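Local atomic coordinates of glycoside hydrolase family 81 (Clostridium thermocellum, PDB entry 6FOP), a protein that probably hydrolyses internal beta-1,3-linkages of glucans such as laminarin, as a family 81 glycoside hydrolase of the Clostridium thermocellum cellulosome. Residues Trp397-Gly402 with Ile451-Asn456; Trp457-Asn460 with Pro465-Arg468. One frame throughout, in Å; residues are numbered along the deposited sequence.

Contact 1. Residues Trp397-Gly402 with Ile451-Asn456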
ATOM      1  N   TRP A 397     -20.605  -5.531   3.009  1.00 17.85           N
ATOM      2  CA  TRP A 397     -19.152  -5.474   3.147  1.00 17.86           C
ATOM      3  C   TRP A 397     -18.695  -4.412   4.154  1.00 17.27           C
ATOM      4  O   TRP A 397     -17.719  -4.615   4.880  1.00 16.44           O
ATOM      5  CB  TRP A 397     -18.479  -5.221   1.786  1.00 17.52           C
ATOM      6  CG  TRP A 397     -18.608  -6.391   0.848  1.00 16.88           C
ATOM      7  CD1 TRP A 397     -19.699  -6.705   0.074  1.00 18.04           C
ATOM      8  CD2 TRP A 397     -17.650  -7.429   0.623  1.00 16.43           C
ATOM      9  NE1 TRP A 397     -19.465  -7.854  -0.638  1.00 18.25           N
ATOM     10  CE2 TRP A 397     -18.222  -8.328  -0.311  1.00 16.16           C
ATOM     11  CE3 TRP A 397     -16.375  -7.690   1.117  1.00 16.46           C
ATOM     12  CZ2 TRP A 397     -17.539  -9.458  -0.777  1.00 17.36           C
ATOM     13  CZ3 TRP A 397     -15.706  -8.808   0.666  1.00 18.26           C
ATOM     14  CH2 TRP A 397     -16.286  -9.679  -0.270  1.00 17.51           C
ATOM     15  N   GLY A 398     -19.363  -3.259   4.155  1.00 16.82           N
ATOM     16  CA  GLY A 398     -18.931  -2.114   4.986  1.00 17.31           C
ATOM     17  C   GLY A 398     -17.936  -1.245   4.228  1.00 16.24           C
ATOM     18  O   GLY A 398     -16.711  -1.310   4.449  1.00 16.06           O
ATOM     19  N   THR A 399     -18.478  -0.434   3.328  1.00 15.77           N
ATOM     20  CA  THR A 399     -17.672   0.415   2.446  1.00 15.63           C
ATOM     21  C   THR A 399     -18.513   1.559   1.936  1.00 15.97           C
ATOM     22  O   THR A 399     -19.721   1.396   1.728  1.00 16.69           O
ATOM     23  CB  THR A 399     -17.040  -0.413   1.274  1.00 16.28           C
ATOM     24  OG1 THR A 399     -16.226   0.437   0.446  1.00 16.05           O
ATOM     25  CG2 THR A 399     -18.085  -1.055   0.406  1.00 17.13           C
ATOM     26  N   LEU A 400     -17.856   2.695   1.706  1.00 15.61           N
ATOM     27  CA  LEU A 400     -18.471   3.854   1.055  1.00 16.73           C
ATOM     28  C   LEU A 400     -18.089   3.874  -0.420  1.00 16.32           C
ATOM     29  O   LEU A 400     -16.896   3.881  -0.734  1.00 16.41           O
ATOM     30  CB  LEU A 400     -17.967   5.122   1.742  1.00 20.12           C
ATOM     31  CG  LEU A 400     -18.847   6.334   1.681  1.00 22.99           C
ATOM     32  CD1 LEU A 400     -20.135   6.148   2.521  1.00 21.32           C
ATOM     33  CD2 LEU A 400     -18.050   7.571   2.102  1.00 25.56           C
ATOM     34  N   ILE A 401     -19.100   3.904  -1.287  1.00 15.79           N
ATOM     35  CA  ILE A 401     -18.927   3.859  -2.735  1.00 16.75           C
ATOM     36  C   ILE A 401     -19.508   5.143  -3.297  1.00 15.96           C
ATOM     37  O   ILE A 401     -20.663   5.473  -3.048  1.00 17.46           O
ATOM     38  CB  ILE A 401     -19.653   2.644  -3.368  1.00 16.75           C
ATOM     39  CG1 ILE A 401     -19.142   1.320  -2.742  1.00 18.33           C
ATOM     40  CG2 ILE A 401     -19.525   2.653  -4.890  1.00 18.15           C
ATOM     41  CD1 ILE A 401     -20.037   0.138  -3.041  1.00 18.75           C
ATOM     42  N   GLY A 402     -18.718   5.859  -4.084  1.00 15.01           N
ATOM     43  CA  GLY A 402     -19.229   7.037  -4.770  1.00 16.33           C
ATOM     44  C   GLY A 402     -19.849   6.678  -6.108  1.00 14.98           C
ATOM     45  O   GLY A 402     -19.318   5.819  -6.843  1.00 15.10           O
ATOM     46  N   ILE A 451     -11.720   9.090   4.553  1.00 13.80           N
ATOM     47  CA  ILE A 451     -10.476   8.614   5.155  1.00 13.61           C
ATOM     48  C   ILE A 451     -10.681   7.212   5.762  1.00 14.22           C
ATOM     49  O   ILE A 451      -9.863   6.311   5.535  1.00 14.30           O
ATOM     50  CB  ILE A 451      -9.913   9.577   6.225  1.00 13.79           C
ATOM     51  CG1 ILE A 451      -9.637  10.959   5.597  1.00 14.70           C
ATOM     52  CG2 ILE A 451      -8.641   8.986   6.865  1.00 15.30           C
ATOM     53  CD1 ILE A 451      -9.160  12.001   6.582  1.00 16.06           C
ATOM     54  N   LYS A 452     -11.776   7.033   6.495  1.00 14.29           N
ATOM     55  CA  LYS A 452     -12.061   5.750   7.122  1.00 14.01           C
ATOM     56  C   LYS A 452     -12.335   4.669   6.107  1.00 13.85           C
ATOM     57  O   LYS A 452     -11.966   3.504   6.342  1.00 14.83           O
ATOM     58  CB  LYS A 452     -13.199   5.831   8.159  1.00 15.67           C
ATOM     59  CG  LYS A 452     -12.807   6.555   9.412  1.00 17.58           C
ATOM     60  CD  LYS A 452     -13.992   6.717  10.351  1.00 20.03           C
ATOM     61  CE  LYS A 452     -13.549   7.093  11.750  1.00 21.47           C
ATOM     62  NZ  LYS A 452     -13.031   5.919  12.486  1.00 22.66           N
ATOM     63  N   ASP A 453     -12.971   4.972   4.980  1.00 14.41           N
ATOM     64  CA  ASP A 453     -13.164   3.930   4.003  1.00 14.21           C
ATOM     65  C   ASP A 453     -11.825   3.358   3.513  1.00 14.03           C
ATOM     66  O   ASP A 453     -11.704   2.145   3.365  1.00 15.31           O
ATOM     67  CB  ASP A 453     -13.988   4.402   2.802  1.00 14.59           C
ATOM     68  CG  ASP A 453     -14.223   3.285   1.802  1.00 14.89           C
ATOM     69  OD1 ASP A 453     -15.031   2.357   2.107  1.00 15.49           O
ATOM     70  OD2 ASP A 453     -13.580   3.317   0.733  1.00 14.84           O
ATOM     71  N   ILE A 454     -10.820   4.216   3.268  1.00 13.30           N
ATOM     72  CA  ILE A 454      -9.569   3.744   2.683  1.00 12.94           C
ATOM     73  C   ILE A 454      -8.481   3.418   3.689  1.00 12.28           C
ATOM     74  O   ILE A 454      -7.586   2.634   3.373  1.00 13.01           O
ATOM     75  CB  ILE A 454      -9.022   4.725   1.636  1.00 12.82           C
ATOM     76  CG1 ILE A 454      -8.566   6.074   2.248  1.00 13.07           C
ATOM     77  CG2 ILE A 454     -10.073   4.904   0.537  1.00 14.48           C
ATOM     78  CD1 ILE A 454      -7.923   7.011   1.232  1.00 13.22           C
ATOM     79  N   ALA A 455      -8.590   3.960   4.897  1.00 12.99           N
ATOM     80  CA  ALA A 455      -7.501   3.985   5.877  1.00 12.70           C
ATOM     81  C   ALA A 455      -8.031   4.171   7.310  1.00 13.51           C
ATOM     82  O   ALA A 455      -7.479   4.923   8.084  1.00 14.30           O
ATOM     83  CB  ALA A 455      -6.483   5.051   5.518  1.00 14.65           C
ATOM     84  N   ASN A 456      -9.065   3.404   7.667  1.00 13.76           N
ATOM     85  CA  ASN A 456      -9.600   3.483   9.027  1.00 14.12           C
ATOM     86  C   ASN A 456      -8.494   3.054  10.024  1.00 13.94           C
ATOM     87  O   ASN A 456      -7.895   1.982   9.878  1.00 14.63           O
ATOM     88  CB  ASN A 456     -10.832   2.608   9.193  1.00 15.36           C
ATOM     89  CG  ASN A 456     -11.466   2.732  10.561  1.00 16.72           C
ATOM     90  OD1 ASN A 456     -11.255   3.706  11.294  1.00 16.64           O
ATOM     91  ND2 ASN A 456     -12.200   1.700  10.944  1.00 19.36           N
TER

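Contact 2. Residues Trp457-Asn460 with Pro465-Arg468. With CA (calcium ion), chain B.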
ATOM      1  N   TRP A 457      -8.262   3.879  11.018  1.00 14.86           N
ATOM      2  CA  TRP A 457      -7.230   3.694  12.058  1.00 15.45           C
ATOM      3  C   TRP A 457      -7.822   3.149  13.370  1.00 15.80           C
ATOM      4  O   TRP A 457      -7.066   2.831  14.281  1.00 17.26           O
ATOM      5  CB  TRP A 457      -6.539   5.038  12.340  1.00 16.21           C
ATOM      6  CG  TRP A 457      -7.480   6.056  12.920  1.00 17.32           C
ATOM      7  CD1 TRP A 457      -7.699   6.288  14.236  1.00 19.86           C
ATOM      8  CD2 TRP A 457      -8.367   6.913  12.209  1.00 17.88           C
ATOM      9  NE1 TRP A 457      -8.639   7.256  14.409  1.00 21.32           N
ATOM     10  CE2 TRP A 457      -9.080   7.659  13.176  1.00 19.51           C
ATOM     11  CE3 TRP A 457      -8.613   7.158  10.843  1.00 16.86           C
ATOM     12  CZ2 TRP A 457     -10.033   8.613  12.824  1.00 20.89           C
ATOM     13  CZ3 TRP A 457      -9.568   8.083  10.505  1.00 17.46           C
ATOM     14  CH2 TRP A 457     -10.260   8.808  11.489  1.00 19.60           C
ATOM     15  N   ASP A 458      -9.148   3.130  13.479  1.00 15.42           N
ATOM     16  CA  ASP A 458      -9.831   2.846  14.741  1.00 16.67           C
ATOM     17  C   ASP A 458     -10.433   1.434  14.674  1.00 18.05           C
ATOM     18  O   ASP A 458     -11.456   1.193  14.016  1.00 19.31           O
ATOM     19  CB  ASP A 458     -10.906   3.887  14.987  1.00 19.53           C
ATOM     20  CG  ASP A 458     -11.634   3.678  16.308  1.00 20.97           C
ATOM     21  OD1 ASP A 458     -11.417   2.653  17.011  1.00 23.84           O
ATOM     22  OD2 ASP A 458     -12.434   4.560  16.670  1.00 25.57           O
ATOM     23  N   ARG A 459      -9.788   0.524  15.391  1.00 18.60           N
ATOM     24  CA  ARG A 459     -10.178  -0.885  15.363  1.00 21.05           C
ATOM     25  C   ARG A 459     -11.539  -1.110  16.003  1.00 22.98           C
ATOM     26  O   ARG A 459     -12.140  -2.164  15.801  1.00 26.41           O
ATOM     27  CB  ARG A 459      -9.151  -1.738  16.087  1.00 22.29           C
ATOM     28  CG  ARG A 459      -7.760  -1.672  15.505  1.00 23.55           C
ATOM     29  CD  ARG A 459      -6.782  -2.470  16.351  1.00 25.18           C
ATOM     30  NE  ARG A 459      -5.390  -2.278  15.942  1.00 26.39           N
ATOM     31  CZ  ARG A 459      -4.838  -2.895  14.916  1.00 22.01           C
ATOM     32  NH1 ARG A 459      -5.574  -3.721  14.150  1.00 25.12           N
ATOM     33  NH2 ARG A 459      -3.556  -2.678  14.624  1.00 19.79           N
ATOM     34  N   ASN A 460     -12.014  -0.146  16.786  1.00 22.29           N
ATOM     35  CA  ASN A 460     -13.322  -0.266  17.423  1.00 26.00           C
ATOM     36  C   ASN A 460     -14.449   0.331  16.586  1.00 23.99           C
ATOM     37  O   ASN A 460     -15.604   0.178  16.943  1.00 27.01           O
ATOM     38  CB  ASN A 460     -13.305   0.379  18.809  1.00 29.60           C
ATOM     39  CG  ASN A 460     -12.402  -0.361  19.784  1.00 33.97           C
ATOM     40  OD1 ASN A 460     -11.664   0.257  20.544  1.00 41.13           O
ATOM     41  ND2 ASN A 460     -12.440  -1.689  19.743  1.00 36.22           N
ATOM     42  N   PRO A 465     -13.297  -1.541   7.643  1.00 15.25           N
ATOM     43  CA  PRO A 465     -12.244  -2.408   8.129  1.00 14.63           C
ATOM     44  C   PRO A 465     -10.973  -1.607   8.421  1.00 14.65           C
ATOM     45  O   PRO A 465     -10.835  -0.455   7.968  1.00 15.69           O
ATOM     46  CB  PRO A 465     -12.054  -3.387   6.980  1.00 15.96           C
ATOM     47  CG  PRO A 465     -12.343  -2.569   5.757  1.00 15.96           C
ATOM     48  CD  PRO A 465     -13.429  -1.602   6.178  1.00 16.34           C
ATOM     49  N   PHE A 466     -10.053  -2.184   9.166  1.00 14.66           N
ATOM     50  CA  PHE A 466      -8.803  -1.524   9.532  1.00 14.67           C
ATOM     51  C   PHE A 466      -7.900  -1.399   8.313  1.00 13.99           C
ATOM     52  O   PHE A 466      -7.599  -2.394   7.662  1.00 14.03           O
ATOM     53  CB  PHE A 466      -8.102  -2.323  10.624  1.00 14.84           C
ATOM     54  CG  PHE A 466      -6.862  -1.678  11.166  1.00 14.80           C
ATOM     55  CD1 PHE A 466      -6.940  -0.569  11.991  1.00 15.67           C
ATOM     56  CD2 PHE A 466      -5.623  -2.234  10.929  1.00 13.83           C
ATOM     57  CE1 PHE A 466      -5.791  -0.009  12.494  1.00 15.96           C
ATOM     58  CE2 PHE A 466      -4.472  -1.679  11.448  1.00 14.86           C
ATOM     59  CZ  PHE A 466      -4.567  -0.570  12.233  1.00 16.23           C
ATOM     60  N   LEU A 467      -7.500  -0.176   7.983  1.00 12.95           N
ATOM     61  CA  LEU A 467      -6.537   0.093   6.905  1.00 12.91           C
ATOM     62  C   LEU A 467      -6.817  -0.671   5.624  1.00 12.65           C
ATOM     63  O   LEU A 467      -6.012  -1.522   5.179  1.00 13.08           O
ATOM     64  CB  LEU A 467      -5.102  -0.159   7.394  1.00 12.98           C
ATOM     65  CG  LEU A 467      -4.564   0.647   8.564  1.00 14.00           C
ATOM     66  CD1 LEU A 467      -3.113   0.272   8.827  1.00 14.60           C
ATOM     67  CD2 LEU A 467      -4.715   2.161   8.338  1.00 14.27           C
ATOM     68  N   ARG A 468      -7.939  -0.350   4.995  1.00 12.06           N
ATOM     69  CA  ARG A 468      -8.345  -1.094   3.811  1.00 12.79           C
ATOM     70  C   ARG A 468      -7.253  -1.271   2.773  1.00 12.09           C
ATOM     71  O   ARG A 468      -6.729  -2.383   2.573  1.00 12.80           O
ATOM     72  CB  ARG A 468      -9.604  -0.518   3.154  1.00 13.62           C
ATOM     73  CG  ARG A 468     -10.150  -1.386   2.031  1.00 14.15           C
ATOM     74  CD  ARG A 468     -11.186  -0.693   1.170  1.00 13.90           C
ATOM     75  NE  ARG A 468     -12.275  -0.165   1.978  1.00 13.71           N
ATOM     76  CZ  ARG A 468     -13.307  -0.873   2.439  1.00 14.43           C
ATOM     77  NH1 ARG A 468     -13.440  -2.183   2.182  1.00 15.18           N
ATOM     78  NH2 ARG A 468     -14.209  -0.284   3.207  1.00 14.36           N
TER
HETATM   79 CA    CA B 801      -5.190  -3.465   4.201  1.00 13.06          CA
HETATM   80  O   HOH W   1      -5.464  -3.878   6.539  1.00 14.33           O
HETATM   81  O   HOH W   2      -3.873  -5.494   4.468  1.00 12.88           O
HETATM   82  O   HOH W   3      -4.241  -3.908   2.013  1.00 12.77           O
HETATM   83  O   HOH W   4      -7.058  -4.923   3.977  1.00 13.50           O

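Contact 1. Residues Trp397-Gly402 with Ile451-Asn456
Thr399 and Leu400, at the start of the second strand of a beta-hairpin, both reach the carboxylate of Asp453 on helix 440-455, one of the helices of what is probably the (alpha/alpha)6 barrel of this family. The hairpin pairs strand 390-394 with strand 399-403, and its second strand begins at a G1 beta bulge, in which Gly398 and Thr399 both face Asp394. Gly398 has backbone angles that would jam a CB against the carbonyl O of Trp397. Immediately after it, one oxygen of the aspartate takes two bonds from the hairpin. The hydroxyl OG1 of Thr399 donates to Asp453 OD1 over 2.8 Å, and OD1 receives it on its syn lone pair, the one on the side of OD2. The backbone N of Leu400 donates to the same OD1 over 2.9 Å, nearly straight at 159°, but it comes from above the carboxylate plane, 59° out of it. With CG lying opposite the backbone N (chi1 -178°), Asp453 stretches its carboxylate from the helix to the strand. Thr399 in turn sets OG1 opposite its own N, which leaves the methyl CG2 wedged between N and the carbonyl carbon. The carboxylate is buried yet well supplied: OD1 also makes a salt bridge with Arg468, and OD2 accepts from His416 of helix 416-433. These partners fix its rotation and would be expected to favour the charged form. The same helix sends Tyr420 OH to the carbonyl O of Leu400. Apolar contact between the segments is slight: Leu400 CB lies 4.2 Å from both Asp453 CB and Asp453 CG.

Contact 2. Residues Trp457-Asn460 with Pro465-Arg468
Arg459 NH2 forms a salt bridge with Asp109 OD2 and a weak hydrogen bond to the carbonyl O of Val230, while it lies 3.3 Å from Phe466 CZ. The motif is a stacked cation-pi pair, made within the irregular loop between helix 440-455 and strand 470-471, beside a calcium site. The guanidinium is laid almost flat on the phenyl ring, its plane tilted by 26°, with Arg459 CZ 3.8 Å from the centroid of the Phe466 ring and 20° off the ring normal. NH1 sits over the middle of the ring and NH2 over the CZ-CE2 rim. The chain of Arg459, extended from CG to NE, carries the group across the ring, its CG passing alongside Phe466 CD1. On the opposite face Leu467 CG sits 3.7 Å above the plane of the Phe466 ring, toward its rim, so the ring lies between the cation and an aliphatic side chain. At the edge, in the ring plane, Trp457 O meets Phe466 CE1 at 3.6 Å. Phe466 presents this edge with CG opposite its backbone N (chi1 -175°). Asp109, from a loop, and Trp232 of strand 223-235 also touch Phe466, so the pair joins this loop to the beta-rich N-terminal part of the chain. An Asx turn spans Arg459: Asp458 OD1 accepts from the backbone N of Asn460 over 2.9 Å. Beyond Phe466 the backbone turns its carbonyls to the metal. Calcium is held by Leu467 O at 2.3 Å, four waters and Phe470 O. One of those waters is hydrogen-bonded to Phe466 O, tying the stacked residue to the metal shell, and the last ligand is Arg468 O, 2.5 Å from the calcium.

Overall arrangement
The two contacts follow one another along the chain, their centres 10 Å apart. Residues 451-456 of contact 1 run straight into 457-460 of contact 2, and the loop doubles back beside them: Leu467 N lies 2.9 Å from Asn456 O, a probable hydrogen bond. Arg468 links the sites most directly. Its carbonyl O binds calcium in contact 2, while its NH2 enters contact 1, 3.0 Å from Gly398 O and in a salt bridge with Asp453, whose side chain is about 11 Å from the calcium. The metal-bound turn, the hairpin and helix 440-455 therefore share one arginine. Arg459, by contrast, pairs with Asp109 of the N-terminal part of the chain.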